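Local coordinates for protein membrane-anchored mycosin mycp1 (Mycobacterium thermoresistibile, PDB 4HVL) that probably cleaves proteins as a membrane-anchored subtilisin-like serine endopeptidase that is an essential component of the mycobacterial type VII (ESX-1) secretion system, at residues Thr33-Ser38 with Asp303-Val308; Thr105-Ala110 with Asp117-Val122; Val255-Gly260 with Gly274-Ala279; Gln266-Ser271 with Ala281-Ile286; Ala316-Leu321 with Gly359-Val364. All coordinates share one frame; numbering follows the deposited sequence.

Contact 1: Thr33-Ser38 with Asp303-Val308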
# COMPACT_ATOMS: atom_id res chain seq x y z
N THR A 33 -13.42 13.62 6.40
CA THR A 33 -13.78 14.85 7.07
C THR A 33 -12.56 15.46 7.82
O THR A 33 -11.41 15.15 7.50
CB THR A 33 -15.07 14.66 7.93
OG1 THR A 33 -15.49 15.90 8.46
CG2 THR A 33 -14.91 13.62 9.07
N VAL A 34 -12.84 16.32 8.78
CA VAL A 34 -11.81 17.05 9.50
C VAL A 34 -12.15 17.12 10.97
O VAL A 34 -13.32 17.04 11.35
CB VAL A 34 -11.67 18.50 8.94
CG1 VAL A 34 -11.29 18.46 7.47
CG2 VAL A 34 -12.97 19.27 9.12
N TYR A 35 -11.12 17.22 11.81
CA TYR A 35 -11.32 17.52 13.22
C TYR A 35 -11.72 18.99 13.35
O TYR A 35 -11.18 19.86 12.64
CB TYR A 35 -10.06 17.24 14.04
CG TYR A 35 -9.90 15.78 14.39
CD1 TYR A 35 -10.65 15.21 15.41
CD2 TYR A 35 -9.02 14.96 13.68
CE1 TYR A 35 -10.51 13.87 15.74
CE2 TYR A 35 -8.88 13.61 14.00
CZ TYR A 35 -9.63 13.08 15.03
OH TYR A 35 -9.52 11.75 15.34
N PRO A 36 -12.68 19.28 14.25
CA PRO A 36 -13.05 20.66 14.49
C PRO A 36 -11.83 21.51 14.75
O PRO A 36 -10.92 21.07 15.42
CB PRO A 36 -13.92 20.56 15.75
CG PRO A 36 -14.60 19.23 15.59
CD PRO A 36 -13.50 18.35 15.05
N ASP A 37 -11.80 22.71 14.15
CA ASP A 37 -10.75 23.70 14.35
C ASP A 37 -9.35 23.28 13.88
O ASP A 37 -8.38 23.78 14.40
CB ASP A 37 -10.71 24.10 15.83
CG ASP A 37 -12.07 24.51 16.34
OD1 ASP A 37 -12.62 25.50 15.78
OD2 ASP A 37 -12.59 23.83 17.26
N SER A 38 -9.25 22.40 12.88
CA SER A 38 -7.96 22.07 12.27
C SER A 38 -7.50 23.21 11.37
O SER A 38 -8.30 23.80 10.66
CB SER A 38 -8.09 20.79 11.44
OG SER A 38 -8.42 19.66 12.24
N ASP A 303 -18.07 5.55 17.23
CA ASP A 303 -18.51 6.52 18.24
C ASP A 303 -17.95 7.92 17.94
O ASP A 303 -17.53 8.62 18.85
CB ASP A 303 -18.09 6.07 19.66
CG ASP A 303 -19.24 5.48 20.47
OD1 ASP A 303 -19.77 4.41 20.05
OD2 ASP A 303 -19.61 6.06 21.53
N GLY A 304 -17.92 8.33 16.67
CA GLY A 304 -17.41 9.66 16.30
C GLY A 304 -16.11 9.63 15.50
O GLY A 304 -15.74 8.61 14.94
N LEU A 305 -15.41 10.76 15.46
CA LEU A 305 -14.23 10.91 14.58
C LEU A 305 -13.03 10.05 14.98
O LEU A 305 -12.74 9.88 16.17
CB LEU A 305 -13.80 12.37 14.52
CG LEU A 305 -14.90 13.32 14.05
CD1 LEU A 305 -14.40 14.75 14.01
CD2 LEU A 305 -15.44 12.89 12.69
N VAL A 306 -12.33 9.53 13.98
CA VAL A 306 -11.08 8.82 14.21
C VAL A 306 -10.02 9.41 13.27
O VAL A 306 -10.36 10.10 12.30
CB VAL A 306 -11.24 7.29 14.01
CG1 VAL A 306 -12.25 6.72 15.00
CG2 VAL A 306 -11.65 6.97 12.58
N PRO A 307 -8.74 9.19 13.59
CA PRO A 307 -7.70 9.79 12.75
C PRO A 307 -7.56 9.06 11.43
O PRO A 307 -8.03 7.93 11.30
CB PRO A 307 -6.42 9.64 13.59
CG PRO A 307 -6.87 9.27 14.98
CD PRO A 307 -8.19 8.59 14.82
N VAL A 308 -6.95 9.70 10.45
CA VAL A 308 -6.54 9.03 9.23
C VAL A 308 -5.24 8.28 9.56
O VAL A 308 -4.23 8.90 9.92
CB VAL A 308 -6.28 10.05 8.10
CG1 VAL A 308 -5.80 9.37 6.84
CG2 VAL A 308 -7.53 10.89 7.82
O HOH W 1 -10.44 10.95 17.62
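The phenol ring of Y35 meets strand 305-307 mainly through its rim: P307 CA lies near the ring plane at one edge, whereas L305 CB and the carbonyl carbon of V306 approach obliquely. A water sits in the ring plane beyond the hydroxyl, 2.6 Å from Y35 OH, and donates to L305 O at 2.9 Å. The phenol is thereby tied to the strand through solvent, while OH itself rests 3.2 Å from P307 N, a proline nitrogen that carries no hydrogen, and 3.5 Å from P307 CD. Y35 and L305 run alongside in opposite senses, with ring atom CE1 3.8 Å from L305 CB.

Strand 305-307 is an outermost strand of a small three-stranded antiparallel sheet, and the loop before helix 45-50 lies over it at the surface. N297 of the adjoining strand 295-300 fixes that loop through bonds to Y35 N and S38 OG. L305 CG stands beside the backbone N (chi1 -57°), and its two methyls divide their partners. CD1 meets P36 CD tip to tip and lies 3.7 Å from V34 O; CD2 touches T33 CG2, the T33 and L305 side chains crossing at about a right angle. A type II turn from Y35 to S38 follows, in which S38 N and S38 OG both donate to Y35 O from the same face of its plane, the hydroxyl at 2.8 Å standing above the carbonyl plane.

Contact 2: Thr105-Ala110 with Asp117-Val122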
# COMPACT_ATOMS: atom_id res chain seq x y z
N THR A 105 -5.13 7.88 -0.08
CA THR A 105 -3.87 7.23 -0.49
C THR A 105 -3.24 7.91 -1.71
O THR A 105 -2.07 8.33 -1.68
CB THR A 105 -4.12 5.76 -0.83
OG1 THR A 105 -4.78 5.16 0.28
CG2 THR A 105 -2.82 5.02 -1.10
N ALA A 106 -4.03 8.05 -2.77
CA ALA A 106 -3.56 8.68 -4.00
C ALA A 106 -3.07 10.10 -3.74
O ALA A 106 -2.05 10.52 -4.32
CB ALA A 106 -4.65 8.67 -5.08
N SER A 107 -3.76 10.82 -2.84
CA SER A 107 -3.37 12.21 -2.52
C SER A 107 -2.01 12.28 -1.84
O SER A 107 -1.24 13.22 -2.08
CB SER A 107 -4.42 12.94 -1.69
OG SER A 107 -4.39 12.55 -0.32
N VAL A 108 -1.70 11.30 -1.00
CA VAL A 108 -0.41 11.24 -0.30
C VAL A 108 0.74 10.98 -1.30
O VAL A 108 1.80 11.62 -1.23
CB VAL A 108 -0.44 10.20 0.86
CG1 VAL A 108 0.95 9.91 1.38
CG2 VAL A 108 -1.30 10.71 2.01
N ILE A 109 0.50 10.07 -2.25
CA ILE A 109 1.48 9.72 -3.29
C ILE A 109 1.73 10.93 -4.22
O ILE A 109 2.87 11.35 -4.42
CB ILE A 109 0.96 8.53 -4.14
CG1 ILE A 109 0.80 7.26 -3.28
CG2 ILE A 109 1.89 8.27 -5.32
CD1 ILE A 109 0.09 6.11 -3.98
N ALA A 110 0.66 11.51 -4.77
CA ALA A 110 0.78 12.44 -5.89
C ALA A 110 -0.14 13.66 -5.83
O ALA A 110 -0.34 14.33 -6.83
CB ALA A 110 0.57 11.68 -7.19
N ASP A 117 -3.40 25.87 1.42
CA ASP A 117 -3.03 24.96 2.51
C ASP A 117 -1.60 24.48 2.36
O ASP A 117 -0.95 24.74 1.35
CB ASP A 117 -4.03 23.78 2.66
CG ASP A 117 -4.05 22.82 1.47
OD1 ASP A 117 -3.02 22.15 1.17
OD2 ASP A 117 -5.12 22.71 0.82
N GLY A 118 -1.11 23.77 3.38
CA GLY A 118 0.28 23.29 3.41
C GLY A 118 0.47 21.87 2.93
O GLY A 118 1.55 21.32 3.06
N PHE A 119 -0.57 21.26 2.36
CA PHE A 119 -0.47 19.88 1.91
C PHE A 119 0.03 19.71 0.49
O PHE A 119 -0.42 20.40 -0.43
CB PHE A 119 -1.81 19.18 1.98
CG PHE A 119 -1.72 17.76 1.57
CD1 PHE A 119 -1.90 17.39 0.23
CD2 PHE A 119 -1.36 16.78 2.48
CE1 PHE A 119 -1.75 16.08 -0.16
CE2 PHE A 119 -1.24 15.46 2.08
CZ PHE A 119 -1.44 15.12 0.76
N ILE A 120 0.93 18.75 0.30
CA ILE A 120 1.33 18.34 -1.05
C ILE A 120 1.72 16.89 -1.02
O ILE A 120 2.18 16.40 0.01
CB ILE A 120 2.51 19.19 -1.61
CG1 ILE A 120 2.61 19.02 -3.14
CG2 ILE A 120 3.82 18.87 -0.88
CD1 ILE A 120 3.45 20.07 -3.82
N GLY A 121 1.48 16.20 -2.13
CA GLY A 121 1.88 14.81 -2.28
C GLY A 121 3.39 14.71 -2.38
O GLY A 121 4.10 15.72 -2.62
N VAL A 122 3.88 13.48 -2.24
CA VAL A 122 5.29 13.19 -2.41
C VAL A 122 5.75 13.44 -3.83
O VAL A 122 6.82 14.02 -4.03
CB VAL A 122 5.62 11.72 -2.04
CG1 VAL A 122 7.10 11.46 -2.26
CG2 VAL A 122 5.22 11.46 -0.60
O HOH W 2 2.16 13.88 1.08
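The backbone of V122 closes onto the last turn of helix 102-110 by one nearly straight hydrogen bond, V122 N to V108 O at 3.0 Å with an N-H...O angle of 165°, and the CA atoms of G121 and A110 come within 4.5 Å. G121 makes this proximity possible: a CB here would point at the helix and collide with A110 C. Its CA lies close to the carbonyls, 3.4 Å from V108 O in a CA-H...O contact.

F119 reaches the helix with the tip of its ring. Its chi1 of -178° sets CG anti to the backbone N; the ring beyond it meets S107 O, which sits near the ring plane 3.4 Å from CZ, and V108 CA lies at the same rim. The hydroxyl of S107 is engaged by L104 O and by the N-H of L289. V122 completes the contact with CG2, 3.5 Å from V108 O, and its side chain also packs on Y317 and L324 of helix 311-328. Upstream, D117 OD1 accepts from F119 N in an Asx turn, using its anti lone pair, while OD2 forms a salt bridge with R78.

Helix 102-110 follows the predicted charge-relay histidine H101. The carbonyls of its last turn, lacking later helical N-H groups, would be expected to seek partners beyond it: V108 O receives V122 N and a water that also donates to I120 O, and the backbone of I109 pairs with A123.

Contact 3: Val255-Gly260 with Gly274-Ala279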
# COMPACT_ATOMS: atom_id res chain seq x y z
N VAL A 255 8.65 -7.48 -3.65
CA VAL A 255 7.98 -6.27 -3.24
C VAL A 255 8.76 -5.67 -2.07
O VAL A 255 9.43 -6.37 -1.32
CB VAL A 255 6.52 -6.53 -2.79
CG1 VAL A 255 5.73 -7.33 -3.83
CG2 VAL A 255 6.46 -7.21 -1.43
N LEU A 256 8.67 -4.36 -1.93
CA LEU A 256 9.09 -3.69 -0.70
C LEU A 256 7.86 -3.44 0.20
O LEU A 256 6.96 -2.66 -0.12
CB LEU A 256 9.80 -2.38 -1.04
CG LEU A 256 10.21 -1.46 0.12
CD1 LEU A 256 11.13 -2.23 1.06
CD2 LEU A 256 10.87 -0.19 -0.39
N THR A 257 7.86 -4.12 1.34
CA THR A 257 6.76 -4.08 2.27
C THR A 257 7.03 -3.06 3.36
O THR A 257 8.10 -3.05 3.98
CB THR A 257 6.54 -5.49 2.85
OG1 THR A 257 6.14 -6.35 1.79
CG2 THR A 257 5.49 -5.50 3.97
N VAL A 258 6.04 -2.18 3.59
CA VAL A 258 6.22 -0.99 4.40
C VAL A 258 5.35 -1.01 5.66
O VAL A 258 4.10 -1.01 5.59
CB VAL A 258 5.90 0.29 3.58
CG1 VAL A 258 6.31 1.54 4.34
CG2 VAL A 258 6.58 0.23 2.22
N GLY A 259 6.02 -0.99 6.81
CA GLY A 259 5.38 -0.85 8.12
C GLY A 259 5.18 0.61 8.50
O GLY A 259 5.62 1.51 7.79
N GLY A 260 4.51 0.84 9.62
CA GLY A 260 4.07 2.19 10.02
C GLY A 260 4.82 2.72 11.22
O GLY A 260 5.17 1.97 12.10
N GLY A 274 6.58 -8.80 10.44
CA GLY A 274 7.00 -10.09 9.93
C GLY A 274 8.38 -10.12 9.32
O GLY A 274 9.01 -9.06 9.13
N PRO A 275 8.85 -11.33 8.94
CA PRO A 275 10.18 -11.45 8.35
C PRO A 275 10.34 -10.72 7.01
O PRO A 275 11.47 -10.57 6.55
CB PRO A 275 10.36 -12.97 8.18
CG PRO A 275 8.98 -13.53 8.11
CD PRO A 275 8.10 -12.60 8.93
N TRP A 276 9.23 -10.24 6.44
CA TRP A 276 9.20 -9.67 5.08
C TRP A 276 9.15 -8.14 5.06
O TRP A 276 9.27 -7.54 4.01
CB TRP A 276 7.97 -10.22 4.32
CG TRP A 276 6.73 -10.22 5.20
CD1 TRP A 276 6.04 -9.12 5.62
CD2 TRP A 276 6.11 -11.35 5.82
NE1 TRP A 276 5.03 -9.48 6.43
CE2 TRP A 276 5.03 -10.85 6.57
CE3 TRP A 276 6.34 -12.72 5.79
CZ2 TRP A 276 4.17 -11.67 7.30
CZ3 TRP A 276 5.49 -13.56 6.50
CH2 TRP A 276 4.41 -13.02 7.25
N VAL A 277 8.99 -7.50 6.22
CA VAL A 277 8.92 -6.03 6.26
C VAL A 277 10.31 -5.46 5.92
O VAL A 277 11.31 -5.93 6.47
CB VAL A 277 8.44 -5.54 7.65
CG1 VAL A 277 8.41 -4.01 7.72
CG2 VAL A 277 7.08 -6.12 7.99
N GLY A 278 10.37 -4.49 5.01
CA GLY A 278 11.63 -3.92 4.49
C GLY A 278 11.92 -2.48 4.89
O GLY A 278 13.06 -2.04 4.90
N ALA A 279 10.87 -1.73 5.24
CA ALA A 279 11.01 -0.32 5.51
C ALA A 279 9.77 0.18 6.25
O ALA A 279 8.80 -0.57 6.46
CB ALA A 279 11.17 0.43 4.21
O HOH W 3 10.21 -5.79 2.15
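Strands 256-261 and 277-282 pair in parallel at the edge of the seven-stranded sheet of the subtilisin fold, but their paths diverge steeply, the axes of the short segments lying 77° apart. V258 and A279 form a parallel bridge, and two firm backbone bonds join the strands. T257 O accepts G278 N at 2.9 Å, while G259 N donates to A279 O at 2.8 Å; both donors lie in the acceptor's carbonyl plane. A weak bond from A279 N also reaches T257 O, and V258 CA adds a CA-H...O contact to A279 O.

Beside these bonds, T257 CG2, anti to the backbone N, meets the edge of the W276 indole, 4.0 Å from CD1. OG1 of T257 lies beside the backbone N (chi1 -65°) and is bound to A249 O. A water accepts from T257 N and donates to W276 O, bridging the two segments. G278 matters sterically, since a CB there would strike L256 CD1, which instead rests 3.9 Å from G278 CA.

Outward, the W276 ring meets W239 edge-to-face. L256 and V258 contact V318 of helix 311-328, L256 also touches helix 334-343, and strand 210-214 pairs along the other side of strand 256-261.

Contact 4: Gln266-Ser271 with Ala281-Ile286. With ACT (acetate ion), chain L.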
# COMPACT_ATOMS: atom_id res chain seq x y z
N GLN A 266 8.11 6.06 16.72
CA GLN A 266 7.98 4.65 17.15
C GLN A 266 7.15 3.83 16.15
O GLN A 266 6.31 4.37 15.44
CB GLN A 266 7.33 4.54 18.53
CG GLN A 266 8.09 5.26 19.63
CD GLN A 266 9.53 4.81 19.74
OE1 GLN A 266 9.82 3.61 19.71
NE2 GLN A 266 10.45 5.76 19.86
N PRO A 267 7.41 2.51 16.09
CA PRO A 267 6.56 1.62 15.33
C PRO A 267 5.11 1.76 15.80
O PRO A 267 4.85 1.82 17.00
CB PRO A 267 7.10 0.23 15.70
CG PRO A 267 8.51 0.47 16.10
CD PRO A 267 8.52 1.81 16.75
N SER A 268 4.20 1.89 14.84
CA SER A 268 2.77 1.94 15.13
C SER A 268 2.32 0.60 15.70
O SER A 268 2.68 -0.46 15.16
CB SER A 268 1.99 2.21 13.83
OG SER A 268 2.38 3.42 13.17
N ASN A 269 1.49 0.63 16.75
CA ASN A 269 1.06 -0.62 17.40
C ASN A 269 0.09 -1.48 16.61
O ASN A 269 -0.13 -2.63 16.94
CB ASN A 269 0.51 -0.37 18.81
CG ASN A 269 -0.72 0.53 18.84
OD1 ASN A 269 -1.27 0.93 17.81
ND2 ASN A 269 -1.15 0.86 20.04
N PHE A 270 -0.48 -0.93 15.55
CA PHE A 270 -1.32 -1.72 14.67
C PHE A 270 -0.53 -2.31 13.47
O PHE A 270 -1.09 -3.05 12.68
CB PHE A 270 -2.48 -0.87 14.16
CG PHE A 270 -2.05 0.41 13.53
CD1 PHE A 270 -1.54 0.43 12.23
CD2 PHE A 270 -2.14 1.61 14.24
CE1 PHE A 270 -1.15 1.63 11.65
CE2 PHE A 270 -1.73 2.80 13.66
CZ PHE A 270 -1.23 2.81 12.37
N SER A 271 0.75 -1.97 13.34
CA SER A 271 1.50 -2.36 12.14
C SER A 271 1.85 -3.85 12.24
O SER A 271 2.43 -4.28 13.23
CB SER A 271 2.76 -1.51 11.99
OG SER A 271 3.32 -1.62 10.69
N ALA A 281 7.34 4.08 7.20
CA ALA A 281 7.01 5.44 6.90
C ALA A 281 5.78 5.90 7.74
O ALA A 281 5.16 5.08 8.41
CB ALA A 281 6.75 5.57 5.40
N PRO A 282 5.48 7.22 7.76
CA PRO A 282 4.40 7.70 8.61
C PRO A 282 3.06 7.04 8.30
O PRO A 282 2.70 6.87 7.13
CB PRO A 282 4.36 9.18 8.29
CG PRO A 282 5.78 9.50 7.99
CD PRO A 282 6.20 8.34 7.14
N ALA A 283 2.35 6.66 9.35
CA ALA A 283 1.11 5.89 9.24
C ALA A 283 0.02 6.31 10.24
O ALA A 283 -1.03 5.68 10.30
CB ALA A 283 1.45 4.42 9.44
N GLU A 284 0.26 7.38 11.01
CA GLU A 284 -0.67 7.84 12.04
C GLU A 284 -0.89 9.35 11.90
O GLU A 284 -0.02 10.08 11.42
CB GLU A 284 -0.11 7.57 13.45
CG GLU A 284 0.22 6.12 13.76
CD GLU A 284 0.97 5.97 15.09
OE1 GLU A 284 0.78 6.81 16.01
OE2 GLU A 284 1.77 5.03 15.20
N ASN A 285 -2.07 9.82 12.32
CA ASN A 285 -2.38 11.26 12.38
C ASN A 285 -2.07 11.93 11.05
O ASN A 285 -1.40 12.98 10.98
CB ASN A 285 -1.62 11.90 13.56
CG ASN A 285 -2.04 11.34 14.91
OD1 ASN A 285 -1.25 10.69 15.60
ND2 ASN A 285 -3.27 11.61 15.31
N ILE A 286 -2.57 11.29 10.00
CA ILE A 286 -2.28 11.66 8.62
C ILE A 286 -3.23 12.78 8.14
O ILE A 286 -4.40 12.85 8.53
CB ILE A 286 -2.35 10.41 7.70
CG1 ILE A 286 -1.27 9.38 8.07
CG2 ILE A 286 -2.26 10.76 6.22
CD1 ILE A 286 0.14 9.91 8.05
C ACT L . -4.61 14.92 13.49
O ACT L . -4.23 15.79 12.65
OXT ACT L . -4.80 13.70 13.20
CH3 ACT L . -4.84 15.38 14.90
O HOH W 4 3.75 5.19 16.93
O HOH W 5 0.85 3.43 17.73
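S268 and E284 carry the polar core of this contact: S268 OG donates at 2.7 Å to E284 OE2, which accepts on its anti lone pair. Two waters also donate to OE2. One, 2.6 Å from E284 OE2, bridges to Q266 O, and the other, 3.1 Å from E284 OE2, accepts from N269 N. A single carboxylate oxygen thus gathers three donors and connects to three residues of the 266-271 loop. Such a set of donors would be expected to stabilise the negative charge.

Beside this group, F270 turns the edge of its ring to the 281-286 segment; its side chain lies about 8 Å from a bound zinc ion. CZ is 3.5 Å from A283 O and CE2 3.9 Å from E284 CG, with the ring and carboxylate planes 62° apart. S268 CB lies over one face of the same ring, 3.6 Å above its plane and offset toward the rim, so S268 supports the phenyl while its hydroxyl holds the glutamate.

In the next shell, a type I turn from S268 to S271 sets the positions of the serine and the phenyl, closed by S271 N to S268 O at 3.1 Å. Beyond CG the E284 chain is extended (chi2 171°), which carries CD across to the serine. W45 NE1 donates to E284 O, and F270 also packs on N217 and T218. N285 ND2 makes a weak bond to an acetate, probably from the crystallisation liquor.

The arrangement is a loop connecting two neighbouring parallel strands, 256-261 and 277-282, folded back on the end of the second at the edge of the subtilisin-fold sheet.

Contact 5: Ala316-Leu321 with Gly359-Val364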
# COMPACT_ATOMS: atom_id res chain seq x y z
N ALA A 316 2.04 4.41 0.79
CA ALA A 316 1.85 5.56 -0.10
C ALA A 316 3.06 6.48 -0.09
O ALA A 316 3.50 6.91 -1.15
CB ALA A 316 0.56 6.32 0.22
N TYR A 317 3.60 6.80 1.09
CA TYR A 317 4.83 7.64 1.12
C TYR A 317 5.99 6.99 0.35
O TYR A 317 6.69 7.67 -0.39
CB TYR A 317 5.30 8.00 2.54
CG TYR A 317 4.40 8.98 3.21
CD1 TYR A 317 4.44 10.31 2.87
CD2 TYR A 317 3.50 8.58 4.17
CE1 TYR A 317 3.60 11.21 3.46
CE2 TYR A 317 2.67 9.48 4.79
CZ TYR A 317 2.72 10.79 4.42
OH TYR A 317 1.87 11.66 5.02
N VAL A 318 6.17 5.67 0.51
CA VAL A 318 7.26 4.94 -0.15
C VAL A 318 7.05 4.87 -1.68
O VAL A 318 8.01 5.04 -2.43
CB VAL A 318 7.44 3.52 0.45
CG1 VAL A 318 8.52 2.72 -0.26
CG2 VAL A 318 7.79 3.62 1.93
N SER A 319 5.83 4.61 -2.13
CA SER A 319 5.50 4.67 -3.56
C SER A 319 5.81 6.04 -4.17
O SER A 319 6.38 6.13 -5.24
CB SER A 319 4.05 4.31 -3.81
OG SER A 319 3.83 2.96 -3.48
N GLY A 320 5.43 7.10 -3.48
CA GLY A 320 5.84 8.44 -3.86
C GLY A 320 7.33 8.61 -4.02
O GLY A 320 7.79 9.18 -5.02
N LEU A 321 8.09 8.15 -3.03
CA LEU A 321 9.55 8.20 -3.07
C LEU A 321 10.10 7.41 -4.24
O LEU A 321 11.01 7.87 -4.91
CB LEU A 321 10.16 7.66 -1.78
CG LEU A 321 11.69 7.70 -1.79
CD1 LEU A 321 12.22 9.06 -2.24
CD2 LEU A 321 12.16 7.39 -0.38
N GLY A 359 14.19 0.25 8.28
CA GLY A 359 13.88 1.50 8.99
C GLY A 359 13.09 2.53 8.21
O GLY A 359 12.48 2.23 7.16
N VAL A 360 13.08 3.75 8.75
CA VAL A 360 12.19 4.79 8.25
C VAL A 360 12.83 5.41 7.02
O VAL A 360 14.00 5.78 7.07
CB VAL A 360 11.90 5.86 9.33
CG1 VAL A 360 10.91 6.89 8.81
CG2 VAL A 360 11.36 5.18 10.59
N ILE A 361 12.08 5.52 5.92
CA ILE A 361 12.62 6.09 4.71
C ILE A 361 13.11 7.53 4.91
O ILE A 361 12.60 8.27 5.78
CB ILE A 361 11.63 6.05 3.50
CG1 ILE A 361 10.31 6.76 3.84
CG2 ILE A 361 11.38 4.62 3.09
CD1 ILE A 361 9.56 7.25 2.60
N ASP A 362 14.09 7.90 4.09
CA ASP A 362 14.72 9.20 4.14
C ASP A 362 14.83 9.72 2.70
O ASP A 362 15.81 9.47 2.00
CB ASP A 362 16.07 9.08 4.85
CG ASP A 362 16.76 10.39 5.04
OD1 ASP A 362 16.40 11.40 4.40
OD2 ASP A 362 17.73 10.39 5.84
N PRO A 363 13.78 10.41 2.23
CA PRO A 363 13.71 10.86 0.84
C PRO A 363 14.91 11.66 0.33
O PRO A 363 15.35 11.44 -0.81
CB PRO A 363 12.45 11.73 0.84
CG PRO A 363 11.57 11.05 1.81
CD PRO A 363 12.52 10.70 2.94
N VAL A 364 15.43 12.58 1.15
CA VAL A 364 16.54 13.42 0.70
C VAL A 364 17.79 12.58 0.57
O VAL A 364 18.51 12.70 -0.41
CB VAL A 364 16.80 14.61 1.63
CG1 VAL A 364 18.11 15.31 1.27
CG2 VAL A 364 15.64 15.59 1.55
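I361 packs against helix 311-328 from CB outward, and each branch finds a different partner. CB itself lies 4.1 Å from L321 CD2. Its CG2 methyl meets V318 CG2 at 3.9 Å, the two side chains crossing obliquely. CG1 takes the position between the backbone N and the carbonyl carbon (chi1 57°) and lies against A281 CB of strand 277-282. From there CD1 reaches the helix at three points: V318 CG2 at 4.1 Å, L321 CD2 at 4.0 Å, where the two side chains run tip to tip, and Y317 CB at 4.3 Å. The isoleucine thus touches Y317 and V318 and, one turn on, L321; the side-chain contacts are apolar.

Helix 311-328 is the helix that carries the predicted charge-relay serine, S312, near its start, as in subtilases generally, and the 359-364 segment leads into the C-terminal helix 363-368 that packs against its flank. This is buried structural packing, and the side chains of S312 and Y317 are about 9 Å apart.

L321 makes the second half of the contact. Its chi1 of -180° sets CG anti to the backbone N. Beyond CG, CD1 is 3.9 Å from P363 CA, and the leucine and proline side chains cross at about a right angle. P363 opens the C-terminal helix. D362, the residue before it, holds the N-cap position, OD1 accepting from A365 N and also pairing with R51 in a salt bridge. L50 of helix 45-50 also touches I361 and Y317.

Contacts 2, 3 and 4 each touch contact 5, which includes part of helix 311-328, whereas contact 1 lies on the surface, its centre 23 Å from that of the chain. Packing joins V122 CG1 to G320 C at 3.4 Å and V258 CG1 to V318 CG2 at 3.5 Å. Contacts 3 and 4 share strand 277-282 and a probable bond from S268 N to G260 O. Contact 1 meets contact 4 where I286 N probably binds V308 O. Around the predicted active site, the I109 side chain of contact 2 is about 7 Å from that of D70, and that of A283 in contact 4 about 8 Å from that of S312, which with H101 binds zinc.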